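Local structure of beta-galactoside alpha-2,6-sialyltransferase (Photobacterium sp., 2Z4T) at residues K32-I35 / Y39-L42; A203-N208 / I227-D232; K376-V381 / G409-L414. The protein probably transfers sialic acid from a CMP-linked donor to the 6-hydroxyl of beta-galactosides such as lactose. All coordinates share one frame; numbering follows the deposited sequence.

How the contacts relate
The contacts follow one another along the chain, from the N-terminal immunoglobulin-like beta-sandwich to the two halves of the GT-B fold. Contact 1 spans the sandwich; its strand 26-35 pairs with the long strand 103-122, which runs on into the sheet that also holds strand 222-230 of contact 2. Their centres are 35 Å apart, and their nearest atoms about 19 Å. Contact 3 joins helices 371-386 and 410-417 in the other half, 30 Å from contact 2 and 55 Å from contact 1, centre to centre. Contact 2 binds the acceptor galactose and contact 3 lies near bound CMP, whereas contact 1 is remote from both ligands.

Contact 1. Residues K32-I35 / Y39-L42; sequences KTII and YVNL
Val40 reaches across the interior of the N-terminal immunoglobulin-like beta-sandwich to Ile34 and Lys32. The strands that carry them, 32-35 and 39-42, form a beta-arch: joined by only three residues, they belong to different sheets and meet through side chains instead of backbone hydrogen bonds. Their axes approach to 8.6 Å and run nearly antiparallel, at 156°. Ile34 and Val40 are the closest pair in the backbone register.

From the CB of Val40, which leans toward the opposite strand, the two methyls part company. CG1 stands anti to the backbone N (chi1 -169°) and turns to the Lys32 side, where NZ lies 4.3 Å from it, a loose approach, and an uncertain one because Lys32 is modelled in two conformers. CG2 sits beside the backbone N and makes the closest contact. The tip of Ile34, CD1, comes within 3.6 Å of this methyl, while the other branch of the isoleucine, CG2, stays 4.2 Å from the same Val40 CG2. The two side chains cross at about a right angle, and the one valine methyl lies near both arms; the strained geometry of Ile34 leaves the details of its branches uncertain.

The backbones of Lys32 and Ile34 bond to Thr109, Asn111 and Val113, those of Val40 and Leu42 to Val79 and Leu77. Leu110 and Val112 of strand 103-122 touch Ile34, and Ala81 adds to its apolar surroundings. Two residues before Ile34, the aliphatic part of Lys32 faces Leu42; its chain bends at chi3 (81°) and carries the ammonium group toward a weak, long ion pair with Glu38. Before that bend, in the modelled conformer, Lys32 CD rests 4.0 Å from Leu42 CD2.

Contact 2. Residues A203-N208 / I227-D232; sequences AHSFDN and IDLYDD. With GAL (beta-D-galactopyranose), chain B.
Asp232 and His204 converge on the acceptor galactose, while Leu229, three residues before Asp232, packs on Ser205, next to His204; Asp232, Leu229 and Ser205 bury the most surface here. The carboxylate of Asp232 takes two sugar hydroxyls, one on each oxygen: galactose O6 donates to Asp232 OD1 at 2.6 Å and galactose O4 to Asp232 OD2 at 2.5 Å. Asn201 ND2 also bonds Asp232 OD2, which probably helps position the carboxylate. Across from it, His204 NE2 donates to galactose O4 at 3.1 Å and is hydrogen-bonded, either atom possibly the donor, to galactose O3 in the ring plane at 3.2 Å. The imidazole and carboxylate planes are turned 35° apart, and O4 bridges the two groups. His175 holds the far nitrogen, ND1, of His204.

Leu229 CD2 lies 3.4 Å from Ser205 CB, a close van der Waals contact, while Ser205 OG is engaged by Thr202 O and Trp282 NE1. The contact joins elements of the beta-alpha-beta unit of strand 194-201, helix 205-216 and strand 222-230, in a Rossmann-like half of the GT-B fold. Strand 222-230 runs between parallel strands 194-201 and 288-292; helix 126-141 touches Tyr230, and Phe206 packs on helix 249-265.

Contact 3. Residues K376-V381 / G409-L414; sequences KQQINV and GIINTL
Gln378 holds its amide by two bonds, NE2 to Tyr374 O and OE1 to Thr362 N, and the same NE2 is touched by the CG2 methyl of Ile411 at 3.5 Å. Both ends of the amide are thus held and the rotation of the group is fixed. The chain gets there extended: CG lies anti to the carbonyl carbon (chi1 -69°) and CD continues straight on. Glutamine and isoleucine side chains cross at about a right angle, the amide nitrogen meeting a methyl that stands anti to its own backbone N.

One residue on, Ile379 CD1 approaches the backbone oxygen of Leu414 at 4.0 Å. This is plain helix-helix packing in the CMP-binding half of the GT-B fold. Helix 371-386 lies on strands 356-360 and 460-465, with Val381 and Gln378 against Phe359; helix 410-417, with Gly409 at its N-cap, adds Ile411 to Arg371 and Tyr374.

Thr362 follows the CMP-binding Gly361, and the Gln378 side chain is about 7 Å from bound CMP at the nearest atoms. Between the two segments the chemistry is thus van der Waals contact, while the bond from OE1 to Thr362 N ties helix 371-386 to the loop beside Gly361 and that from NE2 to Tyr374 O stays within the helix.

Contact 1. Residues K32-I35 / Y39-L42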
loop_
_atom_site.group_PDB
_atom_site.type_symbol
_atom_site.label_atom_id
_atom_site.label_comp_id
_atom_site.label_asym_id
_atom_site.label_seq_id
_atom_site.Cartn_x
_atom_site.Cartn_y
_atom_site.Cartn_z
ATOM N N LYS A 32 1.907 -15.215 25.462
ATOM C CA LYS A 32 2.758 -14.940 24.305
ATOM C C LYS A 32 2.306 -15.695 23.068
ATOM O O LYS A 32 1.685 -16.757 23.178
ATOM C CB LYS A 32 4.193 -15.352 24.594
ATOM C CG LYS A 32 5.117 -14.228 24.951
ATOM C CD LYS A 32 6.570 -14.630 24.697
ATOM C CE LYS A 32 6.943 -14.483 23.227
ATOM N NZ LYS A 32 8.401 -14.600 22.995
ATOM N N THR A 33 2.653 -15.155 21.906
ATOM C CA THR A 33 2.497 -15.797 20.615
ATOM C C THR A 33 3.816 -15.563 19.895
ATOM O O THR A 33 4.388 -14.508 20.098
ATOM C CB THR A 33 1.448 -14.952 19.785
ATOM O OG1 THR A 33 0.220 -14.804 20.509
ATOM C CG2 THR A 33 1.140 -15.564 18.416
ATOM N N ILE A 34 4.394 -16.403 19.046
ATOM C CA ILE A 34 5.075 -17.708 19.066
ATOM C C ILE A 34 4.699 -18.591 17.907
ATOM O O ILE A 34 3.552 -18.998 17.744
ATOM C CB ILE A 34 5.747 -18.324 20.352
ATOM C CG1 ILE A 34 5.071 -19.620 20.820
ATOM C CG2 ILE A 34 6.070 -17.264 21.396
ATOM C CD1 ILE A 34 5.916 -20.432 21.770
ATOM N N ILE A 35 5.691 -18.775 17.045
ATOM C CA ILE A 35 5.564 -19.626 15.875
ATOM C C ILE A 35 6.288 -20.944 16.080
ATOM O O ILE A 35 7.156 -21.049 16.946
ATOM C CB ILE A 35 6.107 -18.946 14.613
ATOM C CG1 ILE A 35 7.620 -18.703 14.735
ATOM C CG2 ILE A 35 5.363 -17.662 14.360
ATOM C CD1 ILE A 35 8.315 -18.346 13.424
ATOM N N TYR A 39 12.157 -20.478 19.822
ATOM C CA TYR A 39 12.741 -20.575 21.138
ATOM C C TYR A 39 12.167 -19.475 22.031
ATOM O O TYR A 39 11.993 -18.319 21.604
ATOM C CB TYR A 39 14.266 -20.453 21.038
ATOM C CG TYR A 39 14.936 -20.376 22.389
ATOM C CD1 TYR A 39 15.442 -19.163 22.867
ATOM C CD2 TYR A 39 15.032 -21.509 23.213
ATOM C CE1 TYR A 39 16.043 -19.079 24.120
ATOM C CE2 TYR A 39 15.632 -21.432 24.474
ATOM C CZ TYR A 39 16.130 -20.207 24.914
ATOM O OH TYR A 39 16.709 -20.102 26.155
ATOM N N VAL A 40 11.857 -19.847 23.269
ATOM C CA VAL A 40 11.306 -18.918 24.241
ATOM C C VAL A 40 12.083 -19.067 25.521
ATOM O O VAL A 40 12.325 -20.188 25.987
ATOM C CB VAL A 40 9.839 -19.242 24.600
ATOM C CG1 VAL A 40 9.229 -18.107 25.391
ATOM C CG2 VAL A 40 9.008 -19.518 23.358
ATOM N N ASN A 41 12.464 -17.937 26.090
ATOM C CA ASN A 41 12.971 -17.899 27.435
ATOM C C ASN A 41 12.291 -16.805 28.255
ATOM O O ASN A 41 12.483 -15.612 27.991
ATOM C CB ASN A 41 14.472 -17.707 27.438
ATOM C CG ASN A 41 15.044 -17.862 28.818
ATOM O OD1 ASN A 41 15.248 -16.880 29.531
ATOM N ND2 ASN A 41 15.239 -19.109 29.235
ATOM N N LEU A 42 11.504 -17.223 29.245
ATOM C CA LEU A 42 10.654 -16.309 30.011
ATOM C C LEU A 42 10.909 -16.370 31.494
ATOM O O LEU A 42 10.938 -17.448 32.085
ATOM C CB LEU A 42 9.176 -16.624 29.785
ATOM C CG LEU A 42 8.637 -16.329 28.393
ATOM C CD1 LEU A 42 7.247 -16.944 28.243
ATOM C CD2 LEU A 42 8.647 -14.813 28.058
#

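Contact 2. Residues A203-N208 / I227-D232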
loop_
_atom_site.group_PDB
_atom_site.type_symbol
_atom_site.label_atom_id
_atom_site.label_comp_id
_atom_site.label_asym_id
_atom_site.label_seq_id
_atom_site.Cartn_x
_atom_site.Cartn_y
_atom_site.Cartn_z
ATOM N N ALA A 203 -1.725 -3.704 -12.304
ATOM C CA ALA A 203 -1.230 -3.701 -13.701
ATOM C C ALA A 203 0.065 -4.475 -13.861
ATOM O O ALA A 203 0.297 -5.072 -14.918
ATOM C CB ALA A 203 -1.041 -2.285 -14.229
ATOM N N HIS A 204 0.888 -4.458 -12.807
ATOM C CA HIS A 204 2.207 -5.105 -12.801
ATOM C C HIS A 204 2.252 -6.417 -12.001
ATOM O O HIS A 204 3.346 -6.878 -11.658
ATOM C CB HIS A 204 3.256 -4.135 -12.231
ATOM C CG HIS A 204 3.496 -2.942 -13.095
ATOM N ND1 HIS A 204 4.545 -2.872 -13.987
ATOM C CD2 HIS A 204 2.799 -1.790 -13.240
ATOM C CE1 HIS A 204 4.483 -1.723 -14.638
ATOM N NE2 HIS A 204 3.428 -1.055 -14.213
ATOM N N SER A 205 1.078 -6.998 -11.703
ATOM C CA SER A 205 0.993 -8.202 -10.853
ATOM C C SER A 205 1.952 -9.291 -11.364
ATOM O O SER A 205 2.377 -10.158 -10.582
ATOM C CB SER A 205 -0.423 -8.637 -10.411
ATOM O OG SER A 205 -1.416 -8.454 -11.404
ATOM N N PHE A 206 2.179 -9.383 -12.675
ATOM C CA PHE A 206 2.120 -10.645 -13.338
ATOM C C PHE A 206 3.658 -10.787 -13.093
ATOM O O PHE A 206 4.119 -11.754 -12.488
ATOM C CB PHE A 206 1.867 -10.597 -14.851
ATOM C CG PHE A 206 2.286 -11.883 -15.578
ATOM C CD1 PHE A 206 1.342 -12.838 -15.936
ATOM C CD2 PHE A 206 3.638 -12.142 -15.863
ATOM C CE1 PHE A 206 1.724 -14.030 -16.574
ATOM C CE2 PHE A 206 4.041 -13.327 -16.505
ATOM C CZ PHE A 206 3.085 -14.278 -16.858
ATOM N N ASP A 207 4.428 -9.755 -13.492
ATOM C CA ASP A 207 5.887 -9.678 -13.275
ATOM C C ASP A 207 6.330 -9.560 -11.816
ATOM O O ASP A 207 7.471 -9.892 -11.490
ATOM C CB ASP A 207 6.497 -8.496 -14.019
ATOM C CG ASP A 207 6.694 -8.758 -15.514
ATOM O OD1 ASP A 207 6.751 -9.920 -15.947
ATOM O OD2 ASP A 207 6.794 -7.773 -16.270
ATOM N N ASN A 208 5.456 -9.075 -10.938
ATOM C CA ASN A 208 5.779 -9.082 -9.514
ATOM C C ASN A 208 5.525 -10.434 -8.841
ATOM O O ASN A 208 6.262 -10.823 -7.932
ATOM C CB ASN A 208 5.027 -7.983 -8.771
ATOM C CG ASN A 208 5.544 -6.599 -9.106
ATOM O OD1 ASN A 208 6.704 -6.427 -9.513
ATOM N ND2 ASN A 208 4.684 -5.589 -8.931
ATOM N N ILE A 227 -3.967 -13.129 -2.094
ATOM C CA ILE A 227 -3.293 -12.162 -2.949
ATOM C C ILE A 227 -4.148 -10.906 -3.021
ATOM O O ILE A 227 -5.323 -10.955 -3.401
ATOM C CB ILE A 227 -3.012 -12.711 -4.372
ATOM C CG1 ILE A 227 -2.327 -14.087 -4.287
ATOM C CG2 ILE A 227 -2.193 -11.709 -5.168
ATOM C CD1 ILE A 227 -2.009 -14.718 -5.616
ATOM N N ASP A 228 -3.553 -9.785 -2.618
ATOM C CA ASP A 228 -4.180 -8.466 -2.726
ATOM C C ASP A 228 -3.674 -7.754 -3.962
ATOM O O ASP A 228 -2.463 -7.699 -4.206
ATOM C CB ASP A 228 -3.835 -7.611 -1.512
ATOM C CG ASP A 228 -4.716 -7.900 -0.318
ATOM O OD1 ASP A 228 -5.877 -8.335 -0.518
ATOM O OD2 ASP A 228 -4.238 -7.667 0.835
ATOM N N LEU A 229 -4.594 -7.191 -4.727
ATOM C CA LEU A 229 -4.230 -6.389 -5.884
ATOM C C LEU A 229 -4.743 -4.946 -5.733
ATOM O O LEU A 229 -5.956 -4.711 -5.585
ATOM C CB LEU A 229 -4.732 -7.065 -7.163
ATOM C CG LEU A 229 -4.132 -8.480 -7.139
ATOM C CD1 LEU A 229 -5.154 -9.586 -7.397
ATOM C CD2 LEU A 229 -2.835 -8.625 -7.956
ATOM N N TYR A 230 -3.809 -3.998 -5.731
ATOM C CA TYR A 230 -4.129 -2.593 -5.581
ATOM C C TYR A 230 -3.716 -1.927 -6.869
ATOM O O TYR A 230 -2.589 -2.145 -7.328
ATOM C CB TYR A 230 -3.365 -1.970 -4.398
ATOM C CG TYR A 230 -3.834 -2.416 -3.033
ATOM C CD1 TYR A 230 -3.105 -3.346 -2.287
ATOM C CD2 TYR A 230 -5.016 -1.917 -2.485
ATOM C CE1 TYR A 230 -3.547 -3.791 -1.016
ATOM C CE2 TYR A 230 -5.468 -2.331 -1.206
ATOM C CZ TYR A 230 -4.725 -3.269 -0.490
ATOM O OH TYR A 230 -5.169 -3.662 0.753
ATOM N N ASP A 231 -4.625 -1.138 -7.452
ATOM C CA ASP A 231 -4.393 -0.441 -8.726
ATOM C C ASP A 231 -3.225 0.535 -8.673
ATOM O O ASP A 231 -3.102 1.316 -7.738
ATOM C CB ASP A 231 -5.628 0.360 -9.152
ATOM C CG ASP A 231 -6.783 -0.517 -9.577
ATOM O OD1 ASP A 231 -6.514 -1.657 -10.004
ATOM O OD2 ASP A 231 -7.954 -0.066 -9.473
ATOM N N ASP A 232 -2.396 0.493 -9.712
ATOM C CA ASP A 232 -1.386 1.505 -9.956
ATOM C C ASP A 232 -2.046 2.877 -9.890
ATOM O O ASP A 232 -1.517 3.798 -9.267
ATOM C CB ASP A 232 -0.773 1.263 -11.333
ATOM C CG ASP A 232 0.427 2.135 -11.597
ATOM O OD1 ASP A 232 0.266 3.378 -11.739
ATOM O OD2 ASP A 232 1.533 1.551 -11.680
HETATM C C1 GAL B . 5.984 3.673 -14.828
HETATM C C2 GAL B . 5.391 2.441 -15.506
HETATM C C3 GAL B . 3.892 2.647 -15.704
HETATM C C4 GAL B . 3.225 3.068 -14.387
HETATM C C5 GAL B . 3.956 4.241 -13.730
HETATM C C6 GAL B . 3.449 4.547 -12.317
HETATM O O2 GAL B . 6.064 2.205 -16.734
HETATM O O3 GAL B . 3.293 1.457 -16.196
HETATM O O4 GAL B . 3.200 1.952 -13.524
HETATM O O5 GAL B . 5.320 3.921 -13.607
HETATM O O6 GAL B . 2.127 5.044 -12.309
#

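Contact 3. Residues K376-V381 / G409-L414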
loop_
_atom_site.group_PDB
_atom_site.type_symbol
_atom_site.label_atom_id
_atom_site.label_comp_id
_atom_site.label_asym_id
_atom_site.label_seq_id
_atom_site.Cartn_x
_atom_site.Cartn_y
_atom_site.Cartn_z
ATOM N N LYS A 376 6.874 23.933 -17.888
ATOM C CA LYS A 376 6.439 25.219 -18.404
ATOM C C LYS A 376 4.908 25.270 -18.537
ATOM O O LYS A 376 4.286 26.282 -18.211
ATOM C CB LYS A 376 7.199 25.591 -19.683
ATOM C CG LYS A 376 6.526 26.655 -20.572
ATOM C CD LYS A 376 7.458 27.095 -21.718
ATOM C CE LYS A 376 6.733 27.306 -23.061
ATOM N NZ LYS A 376 5.888 28.519 -23.011
ATOM N N GLN A 377 4.307 24.162 -18.951
ATOM C CA GLN A 377 2.848 24.068 -19.029
ATOM C C GLN A 377 2.118 24.140 -17.668
ATOM O O GLN A 377 1.069 24.798 -17.546
ATOM C CB GLN A 377 2.426 22.817 -19.795
ATOM C CG GLN A 377 2.717 22.894 -21.305
ATOM C CD GLN A 377 2.241 24.201 -21.973
ATOM O OE1 GLN A 377 1.059 24.546 -21.917
ATOM N NE2 GLN A 377 3.179 24.935 -22.591
ATOM N N GLN A 378 2.661 23.466 -16.658
ATOM C CA GLN A 378 2.039 23.478 -15.351
ATOM C C GLN A 378 2.142 24.862 -14.692
ATOM O O GLN A 378 1.215 25.302 -14.001
ATOM C CB GLN A 378 2.592 22.354 -14.480
ATOM C CG GLN A 378 2.149 20.962 -14.970
ATOM C CD GLN A 378 2.766 19.809 -14.184
ATOM O OE1 GLN A 378 2.314 19.478 -13.081
ATOM N NE2 GLN A 378 3.797 19.182 -14.757
ATOM N N ILE A 379 3.264 25.542 -14.927
ATOM C CA ILE A 379 3.424 26.931 -14.539
ATOM C C ILE A 379 2.307 27.756 -15.190
ATOM O O ILE A 379 1.665 28.596 -14.544
ATOM C CB ILE A 379 4.811 27.457 -14.929
ATOM C CG1 ILE A 379 5.867 26.897 -13.955
ATOM C CG2 ILE A 379 4.831 29.006 -14.942
ATOM C CD1 ILE A 379 7.331 27.180 -14.338
ATOM N N ASN A 380 2.034 27.478 -16.457
ATOM C CA ASN A 380 0.971 28.180 -17.118
ATOM C C ASN A 380 -0.408 27.855 -16.526
ATOM O O ASN A 380 -1.283 28.737 -16.461
ATOM C CB ASN A 380 1.001 27.949 -18.627
ATOM C CG ASN A 380 0.084 28.898 -19.361
ATOM O OD1 ASN A 380 0.230 30.106 -19.251
ATOM N ND2 ASN A 380 -0.879 28.363 -20.086
ATOM N N VAL A 381 -0.603 26.613 -16.088
ATOM C CA VAL A 381 -1.871 26.239 -15.464
ATOM C C VAL A 381 -2.036 26.938 -14.113
ATOM O O VAL A 381 -3.102 27.501 -13.843
ATOM C CB VAL A 381 -2.062 24.725 -15.344
ATOM C CG1 VAL A 381 -3.358 24.397 -14.603
ATOM C CG2 VAL A 381 -2.063 24.107 -16.722
ATOM N N GLY A 409 10.397 14.823 -10.109
ATOM C CA GLY A 409 11.814 15.082 -10.241
ATOM C C GLY A 409 12.059 16.528 -10.603
ATOM O O GLY A 409 11.613 17.435 -9.897
ATOM N N ILE A 410 12.740 16.735 -11.725
ATOM C CA ILE A 410 13.160 18.063 -12.130
ATOM C C ILE A 410 11.975 18.951 -12.497
ATOM O O ILE A 410 12.110 20.166 -12.519
ATOM C CB ILE A 410 14.256 17.999 -13.241
ATOM C CG1 ILE A 410 15.478 18.853 -12.845
ATOM C CG2 ILE A 410 13.705 18.303 -14.653
ATOM C CD1 ILE A 410 15.345 20.448 -12.994
ATOM N N ILE A 411 10.811 18.348 -12.759
ATOM C CA ILE A 411 9.582 19.117 -13.038
ATOM C C ILE A 411 9.155 19.897 -11.809
ATOM O O ILE A 411 8.808 21.086 -11.892
ATOM C CB ILE A 411 8.406 18.212 -13.462
ATOM C CG1 ILE A 411 8.731 17.500 -14.769
ATOM C CG2 ILE A 411 7.122 19.027 -13.597
ATOM C CD1 ILE A 411 7.686 16.515 -15.179
ATOM N N ASN A 412 9.189 19.219 -10.670
ATOM C CA ASN A 412 8.846 19.829 -9.402
ATOM C C ASN A 412 9.785 20.960 -9.025
ATOM O O ASN A 412 9.319 22.010 -8.579
ATOM C CB ASN A 412 8.742 18.780 -8.292
ATOM C CG ASN A 412 7.625 17.777 -8.551
ATOM O OD1 ASN A 412 6.750 18.022 -9.375
ATOM N ND2 ASN A 412 7.643 16.655 -7.843
ATOM N N THR A 413 11.092 20.787 -9.228
ATOM C CA THR A 413 11.984 21.879 -8.845
ATOM C C THR A 413 11.798 23.118 -9.745
ATOM O O THR A 413 11.766 24.238 -9.248
ATOM C CB THR A 413 13.493 21.445 -8.632
ATOM O OG1 THR A 413 14.238 21.617 -9.839
ATOM C CG2 THR A 413 13.614 19.990 -8.151
ATOM N N LEU A 414 11.608 22.902 -11.049
ATOM C CA LEU A 414 11.333 23.995 -11.987
ATOM C C LEU A 414 10.076 24.788 -11.622
ATOM O O LEU A 414 10.102 26.021 -11.630
ATOM C CB LEU A 414 11.224 23.481 -13.422
ATOM C CG LEU A 414 12.548 23.068 -14.071
ATOM C CD1 LEU A 414 12.302 22.210 -15.284
ATOM C CD2 LEU A 414 13.405 24.301 -14.438
#